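CymD (Pseudomonas putida, PDB 6Z34) forms an outer-membrane channel of the FadL family for monoaromatic hydrocarbons such as toluene, which probably leave it by lateral diffusion into the membrane. Local coordinates at residues W161-N165 against G213-S217; S268-H274 against E313-K319; K150-A155 against R223-Q229. All blocks are in the same frame, centred on the assembly; numbering follows the deposited sequence.

Contact 1. Residues W161-N165 against G213-S217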
# COMPACT_ATOMS: atom_id res chain seq x y z
N TRP A 161 10.81 2.08 -2.67
CA TRP A 161 11.00 3.52 -2.71
C TRP A 161 9.74 4.17 -2.13
O TRP A 161 8.63 3.97 -2.65
CB TRP A 161 11.27 4.01 -4.13
CG TRP A 161 11.48 5.50 -4.18
CD1 TRP A 161 12.52 6.20 -3.64
CD2 TRP A 161 10.62 6.47 -4.78
NE1 TRP A 161 12.36 7.54 -3.86
CE2 TRP A 161 11.21 7.74 -4.56
CE3 TRP A 161 9.42 6.40 -5.49
CZ2 TRP A 161 10.63 8.92 -5.02
CZ3 TRP A 161 8.84 7.57 -5.95
CH2 TRP A 161 9.45 8.82 -5.72
N THR A 162 9.91 4.93 -1.06
CA THR A 162 8.82 5.59 -0.37
C THR A 162 8.95 7.09 -0.54
O THR A 162 10.04 7.64 -0.32
CB THR A 162 8.83 5.27 1.13
OG1 THR A 162 8.66 3.87 1.30
CG2 THR A 162 7.73 6.02 1.85
N SER A 163 7.86 7.75 -0.92
CA SER A 163 7.85 9.20 -1.11
C SER A 163 6.63 9.78 -0.42
O SER A 163 5.52 9.25 -0.57
CB SER A 163 7.84 9.54 -2.60
OG SER A 163 8.13 10.90 -2.84
N VAL A 164 6.80 10.86 0.35
CA VAL A 164 5.67 11.52 1.00
C VAL A 164 5.72 13.02 0.73
O VAL A 164 6.77 13.66 0.88
CB VAL A 164 5.62 11.23 2.52
CG1 VAL A 164 6.83 11.74 3.21
CG2 VAL A 164 4.37 11.85 3.15
N ASN A 165 4.59 13.56 0.26
CA ASN A 165 4.29 14.99 0.25
C ASN A 165 3.37 15.27 1.42
O ASN A 165 2.45 14.49 1.70
CB ASN A 165 3.60 15.41 -1.06
CG ASN A 165 4.51 15.32 -2.28
OD1 ASN A 165 5.73 15.32 -2.16
ND2 ASN A 165 3.90 15.29 -3.46
N GLY A 213 10.29 19.87 -3.19
CA GLY A 213 9.62 19.69 -1.91
C GLY A 213 9.09 18.28 -1.74
O GLY A 213 8.62 17.64 -2.68
N GLY A 214 9.15 17.80 -0.51
CA GLY A 214 8.85 16.42 -0.20
C GLY A 214 10.09 15.68 0.29
O GLY A 214 11.20 16.22 0.34
N VAL A 215 9.87 14.44 0.71
CA VAL A 215 10.96 13.60 1.19
C VAL A 215 10.77 12.21 0.63
O VAL A 215 9.68 11.83 0.19
CB VAL A 215 11.07 13.57 2.74
CG1 VAL A 215 11.44 14.99 3.32
CG2 VAL A 215 9.79 13.04 3.36
N ASP A 216 11.85 11.44 0.64
CA ASP A 216 11.86 10.15 -0.03
C ASP A 216 13.02 9.35 0.50
O ASP A 216 13.96 9.90 1.09
CB ASP A 216 12.01 10.32 -1.53
CG ASP A 216 13.44 10.61 -1.92
OD1 ASP A 216 13.92 11.71 -1.62
OD2 ASP A 216 14.09 9.73 -2.53
N SER A 217 12.99 8.05 0.20
CA SER A 217 13.90 7.07 0.78
C SER A 217 13.73 5.73 0.07
O SER A 217 12.60 5.35 -0.26
CB SER A 217 13.60 6.91 2.27
OG SER A 217 14.53 6.06 2.89
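Trp161 and Asp216 are drawn together diagonally across two antiparallel strands. With chi1 t and chi2 at 67°, the indole of Trp161 lies along its own strand and turns its NE1 edge toward Asp216, so that Trp161 NE1 donates a hydrogen bond of 3.1 Å to OD2 of Asp216, whose chi1 is p. Trp218 meets the same indole. On the other face, Val164 (p) and Val215 (m) form a hydrogen-bonded pair and turn methyls to each other, Val164 CG1 lying 3.2 Å from Val215 CG2. Thr162 and Ser217 share this face, but Ser217, with chi1 t, directs OG to the carbonyl of Val246. The backbone angles of Gly214 (phi 114°, psi 174°) by themselves call for glycine, since a CB would press on the carbonyl O of Gly213; it would also clash with Asn165 OD1, which accepts a weak hydrogen bond from Asn207 N. Along the backbone, Thr162 N to Ser217 O measures 2.8 Å and Val164 N to Val215 O 3.0 Å; the return bond from Val215 N to Val164 O is 3.2 Å, that from Ser217 N to Thr162 O weak. Flanked by strands 131-146 and 234-259, this is an antiparallel pair of the kind that builds outer-membrane β-barrels.

Contact 2. Residues S268-H274 against E313-K319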
# COMPACT_ATOMS: atom_id res chain seq x y z
N SER A 268 12.85 28.34 4.20
CA SER A 268 13.15 27.17 3.40
C SER A 268 14.29 26.37 4.04
O SER A 268 15.11 26.91 4.78
CB SER A 268 13.52 27.59 1.97
OG SER A 268 14.92 27.73 1.82
N GLY A 269 14.32 25.08 3.76
CA GLY A 269 15.37 24.25 4.31
C GLY A 269 15.12 22.78 4.05
O GLY A 269 14.27 22.40 3.25
N GLU A 270 15.90 21.97 4.75
CA GLU A 270 15.86 20.53 4.62
C GLU A 270 14.92 19.93 5.65
O GLU A 270 14.79 20.42 6.77
CB GLU A 270 17.27 19.94 4.77
CG GLU A 270 17.76 19.81 6.22
CD GLU A 270 18.64 18.59 6.45
OE1 GLU A 270 19.78 18.57 5.93
OE2 GLU A 270 18.20 17.65 7.16
N LEU A 271 14.23 18.87 5.24
CA LEU A 271 13.35 18.11 6.11
C LEU A 271 13.77 16.65 6.13
O LEU A 271 14.14 16.09 5.09
CB LEU A 271 11.88 18.21 5.66
CG LEU A 271 10.87 17.56 6.60
CD1 LEU A 271 10.71 18.39 7.87
CD2 LEU A 271 9.52 17.37 5.90
N LYS A 272 13.71 16.04 7.31
CA LYS A 272 14.02 14.64 7.47
C LYS A 272 12.92 13.99 8.30
O LYS A 272 12.57 14.49 9.37
CB LYS A 272 15.39 14.47 8.15
CG LYS A 272 15.67 13.07 8.64
CD LYS A 272 16.66 13.08 9.79
CE LYS A 272 16.74 11.72 10.46
NZ LYS A 272 15.73 11.60 11.53
N LEU A 273 12.33 12.92 7.78
CA LEU A 273 11.46 12.06 8.58
C LEU A 273 12.27 10.86 9.03
O LEU A 273 13.13 10.37 8.30
CB LEU A 273 10.22 11.59 7.81
CG LEU A 273 9.22 12.68 7.47
CD1 LEU A 273 7.85 12.07 7.29
CD2 LEU A 273 9.21 13.76 8.55
N HIS A 274 12.01 10.38 10.25
CA HIS A 274 12.94 9.43 10.83
C HIS A 274 12.47 7.99 10.74
O HIS A 274 12.87 7.25 9.83
CB HIS A 274 13.22 9.80 12.28
CG HIS A 274 14.42 9.11 12.85
ND1 HIS A 274 15.13 9.62 13.92
CD2 HIS A 274 15.04 7.96 12.50
CE1 HIS A 274 16.13 8.80 14.21
NE2 HIS A 274 16.10 7.79 13.37
N GLU A 313 9.99 10.86 14.42
CA GLU A 313 10.56 12.19 14.51
C GLU A 313 10.44 12.95 13.20
O GLU A 313 10.49 12.37 12.11
CB GLU A 313 12.03 12.13 14.92
CG GLU A 313 12.29 11.70 16.35
CD GLU A 313 13.77 11.45 16.63
OE1 GLU A 313 14.63 12.00 15.90
OE2 GLU A 313 14.08 10.69 17.58
N VAL A 314 10.32 14.27 13.32
CA VAL A 314 10.23 15.20 12.19
C VAL A 314 11.17 16.35 12.48
O VAL A 314 10.95 17.10 13.45
CB VAL A 314 8.80 15.71 11.98
CG1 VAL A 314 8.75 16.66 10.79
CG2 VAL A 314 7.82 14.53 11.80
N ASN A 315 12.22 16.50 11.67
CA ASN A 315 13.22 17.53 11.87
C ASN A 315 13.32 18.41 10.63
O ASN A 315 13.42 17.90 9.51
CB ASN A 315 14.60 16.93 12.20
CG ASN A 315 14.53 15.90 13.31
OD1 ASN A 315 13.57 15.86 14.07
ND2 ASN A 315 15.56 15.07 13.42
N PHE A 316 13.29 19.72 10.84
CA PHE A 316 13.46 20.71 9.79
C PHE A 316 14.65 21.58 10.16
O PHE A 316 14.79 21.99 11.31
CB PHE A 316 12.18 21.55 9.63
CG PHE A 316 12.38 22.86 8.91
CD1 PHE A 316 12.17 22.95 7.53
CD2 PHE A 316 12.76 24.01 9.60
CE1 PHE A 316 12.34 24.16 6.86
CE2 PHE A 316 12.94 25.23 8.95
CZ PHE A 316 12.73 25.31 7.58
N LYS A 317 15.53 21.83 9.19
CA LYS A 317 16.72 22.63 9.41
C LYS A 317 16.75 23.73 8.36
O LYS A 317 16.75 23.44 7.16
CB LYS A 317 18.00 21.78 9.38
CG LYS A 317 19.20 22.47 8.73
CD LYS A 317 20.51 21.74 9.01
CE LYS A 317 21.59 22.24 8.08
NZ LYS A 317 21.24 21.81 6.70
N GLN A 318 16.74 24.98 8.82
CA GLN A 318 16.61 26.12 7.92
C GLN A 318 17.91 26.34 7.16
O GLN A 318 18.98 26.46 7.75
CB GLN A 318 16.23 27.36 8.74
CG GLN A 318 16.08 28.64 7.96
CD GLN A 318 15.97 29.85 8.90
OE1 GLN A 318 16.71 29.96 9.87
NE2 GLN A 318 15.03 30.74 8.61
N LYS A 319 17.81 26.39 5.82
CA LYS A 319 19.01 26.25 4.99
C LYS A 319 19.92 27.47 5.06
O LYS A 319 21.12 27.36 4.79
CB LYS A 319 18.62 25.96 3.54
CG LYS A 319 19.78 25.41 2.70
CD LYS A 319 20.16 23.98 3.12
CE LYS A 319 21.38 23.48 2.36
NZ LYS A 319 21.61 22.01 2.52
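Leu271, Leu273, Val314 and Phe316 share one face of an antiparallel strand pair. Leu271 CD1 lies 3.9 Å from both Val314 CG1 and Phe316 CB, and Leu273 CD2 approaches Val314 CG2 to 3.6 Å. Leu203 of strand 198-229 covers Leu271 and Val314, while Leu188 packs on Phe316. Beside this patch the backbone closes through two hydrogen-bonded pairs, Glu270 with Lys317 and Lys272 with Asn315; Lys272 N to Asn315 O is 2.9 Å. At Gly269 an ideal CB would fall 2.1 Å from Lys317 O, leaving no room for a side chain. The opposite face carries Glu270, Lys272, Asn315 and Lys317, with a long salt bridge of 3.6 Å between Glu270 OE1 and Lys317 NZ. At one end, His274 N reaches Glu313 O at 3.1 Å and its ND1 donates to Glu313 OE1, also at 3.1 Å. The chemistry is thus two-sided, an apolar face packed on the protein and a polar, largely charged one, consistent with strands standing beyond the membrane, probably on the extracellular side as in other FadL channels.

Contact 3. Residues K150-A155 against R223-Q229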
# COMPACT_ATOMS: atom_id res chain seq x y z
N LYS A 150 2.14 -31.50 -3.70
CA LYS A 150 1.26 -30.81 -2.76
C LYS A 150 1.82 -29.49 -2.24
O LYS A 150 1.05 -28.54 -2.03
CB LYS A 150 0.93 -31.71 -1.57
CG LYS A 150 0.17 -32.97 -1.94
CD LYS A 150 -0.21 -33.72 -0.68
CE LYS A 150 -1.06 -34.95 -0.99
NZ LYS A 150 -2.05 -34.62 -2.05
N LEU A 151 3.13 -29.39 -2.04
CA LEU A 151 3.75 -28.26 -1.35
C LEU A 151 4.47 -27.34 -2.33
O LEU A 151 5.31 -27.79 -3.12
CB LEU A 151 4.74 -28.76 -0.29
CG LEU A 151 5.48 -27.59 0.37
CD1 LEU A 151 4.52 -26.75 1.22
CD2 LEU A 151 6.64 -28.06 1.20
N SER A 152 4.14 -26.04 -2.27
CA SER A 152 4.83 -24.98 -2.99
C SER A 152 5.31 -23.94 -1.99
O SER A 152 4.56 -23.56 -1.08
CB SER A 152 3.93 -24.31 -4.02
OG SER A 152 3.96 -25.00 -5.25
N VAL A 153 6.54 -23.48 -2.17
CA VAL A 153 7.10 -22.39 -1.37
C VAL A 153 7.50 -21.24 -2.29
O VAL A 153 7.78 -21.42 -3.48
CB VAL A 153 8.31 -22.85 -0.54
CG1 VAL A 153 7.90 -23.92 0.49
CG2 VAL A 153 9.42 -23.34 -1.46
N GLY A 154 7.55 -20.03 -1.71
CA GLY A 154 7.90 -18.84 -2.47
C GLY A 154 8.29 -17.69 -1.57
O GLY A 154 7.86 -17.58 -0.41
N ALA A 155 9.10 -16.79 -2.14
CA ALA A 155 9.60 -15.65 -1.40
C ALA A 155 9.81 -14.51 -2.37
O ALA A 155 9.95 -14.72 -3.58
CB ALA A 155 10.91 -15.96 -0.67
N ARG A 223 8.50 -10.93 1.67
CA ARG A 223 7.49 -11.88 2.13
C ARG A 223 7.99 -13.30 1.91
O ARG A 223 8.85 -13.55 1.06
CB ARG A 223 6.15 -11.65 1.43
CG ARG A 223 6.18 -11.70 -0.10
CD ARG A 223 5.06 -10.87 -0.69
NE ARG A 223 5.22 -9.52 -0.19
CZ ARG A 223 5.99 -8.62 -0.78
NH1 ARG A 223 6.64 -8.95 -1.89
NH2 ARG A 223 6.14 -7.42 -0.23
N LEU A 224 7.42 -14.23 2.68
CA LEU A 224 7.78 -15.64 2.67
C LEU A 224 6.50 -16.44 2.88
O LEU A 224 5.86 -16.31 3.92
CB LEU A 224 8.79 -15.97 3.78
CG LEU A 224 9.18 -17.45 3.85
CD1 LEU A 224 9.76 -18.00 2.50
CD2 LEU A 224 10.14 -17.71 5.02
N GLY A 225 6.12 -17.26 1.89
CA GLY A 225 4.84 -17.94 1.93
C GLY A 225 4.93 -19.36 1.42
O GLY A 225 5.96 -19.80 0.91
N LEU A 226 3.82 -20.09 1.57
CA LEU A 226 3.71 -21.44 1.03
C LEU A 226 2.26 -21.72 0.66
O LEU A 226 1.34 -21.01 1.09
CB LEU A 226 4.22 -22.51 2.01
CG LEU A 226 3.45 -22.70 3.33
CD1 LEU A 226 2.34 -23.72 3.21
CD2 LEU A 226 4.39 -23.11 4.45
N THR A 227 2.06 -22.72 -0.20
CA THR A 227 0.73 -23.27 -0.45
C THR A 227 0.79 -24.77 -0.30
O THR A 227 1.83 -25.40 -0.53
CB THR A 227 0.17 -22.90 -1.82
OG1 THR A 227 0.93 -23.55 -2.84
CG2 THR A 227 0.23 -21.42 -2.05
N TYR A 228 -0.33 -25.35 0.11
CA TYR A 228 -0.42 -26.79 0.33
C TYR A 228 -1.75 -27.29 -0.20
O TYR A 228 -2.80 -26.83 0.26
CB TYR A 228 -0.26 -27.16 1.80
CG TYR A 228 -0.04 -28.65 2.01
CD1 TYR A 228 1.20 -29.22 1.77
CD2 TYR A 228 -1.07 -29.47 2.44
CE1 TYR A 228 1.42 -30.57 1.96
CE2 TYR A 228 -0.88 -30.83 2.63
CZ TYR A 228 0.37 -31.38 2.39
OH TYR A 228 0.59 -32.73 2.57
N GLN A 229 -1.70 -28.20 -1.17
CA GLN A 229 -2.90 -28.84 -1.70
C GLN A 229 -3.21 -30.04 -0.83
O GLN A 229 -2.75 -31.15 -1.10
CB GLN A 229 -2.70 -29.26 -3.15
CG GLN A 229 -3.99 -29.73 -3.79
CD GLN A 229 -4.77 -28.58 -4.39
OE1 GLN A 229 -4.22 -27.76 -5.12
NE2 GLN A 229 -6.06 -28.49 -4.06
O HOH W 1 0.52 -26.06 -3.19
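Two neighbouring strands of the barrel wall pair antiparallel here, close to the short turns that end one and start the other. Backbone hydrogen bonds run both ways between Ser152 and Thr227 (Thr227 N to Ser152 O, 2.8 Å) and between Gly154 and Gly225 (Gly225 N to Gly154 O, 2.9 Å), and Gln229 N to Lys150 O (2.9 Å) adds another. As in other FadL channels, the N-terminal segment plugs the barrel: Ser152 OG is hydrogen-bonded to Thr38 OG1, Thr227 touches Asn33 and Ala35, and Arg223, salt-bridged to Asp158, packs on Met31 and Pro34. Gly154 and Gly225 leave this inner face bare. The outer face (Leu151, Val153, Ala155, Leu224, Leu226 and Tyr228) is largely apolar, consistent with a lipid-facing surface; Ala155 CB meets Leu224 CD1 at 3.9 Å. Lys150 CB sits 4.2 Å from the centroid of the Tyr228 ring, an off-centre CH-pi contact. Inside, water 1 donates to Lys150 O (2.8 Å) and Thr227 OG1 (2.6 Å).

Overall arrangement
From the N terminus the chain passes the plug segment and four strands before strand 151-171, whose start enters contact 3 and whose later part supplies 161-165 to contact 1. After the largely helical excursion at 172-193 it returns along strand 198-229, closing contact 1, then contact 3, so the smaller loop lies within the larger. Their centres are 34 Å apart, marking two levels of one strand pair. Contact 2 follows in series: 268-274, in the excursion between strands 234-259 and 281-289, pairs with 313-319, between strands 294-303 and 336-347. Its leucines touch the valines of contact 1, tying these probably extramembrane strands to the extended wall, whereas contact 3 lies on the opposite side of the chain's centre.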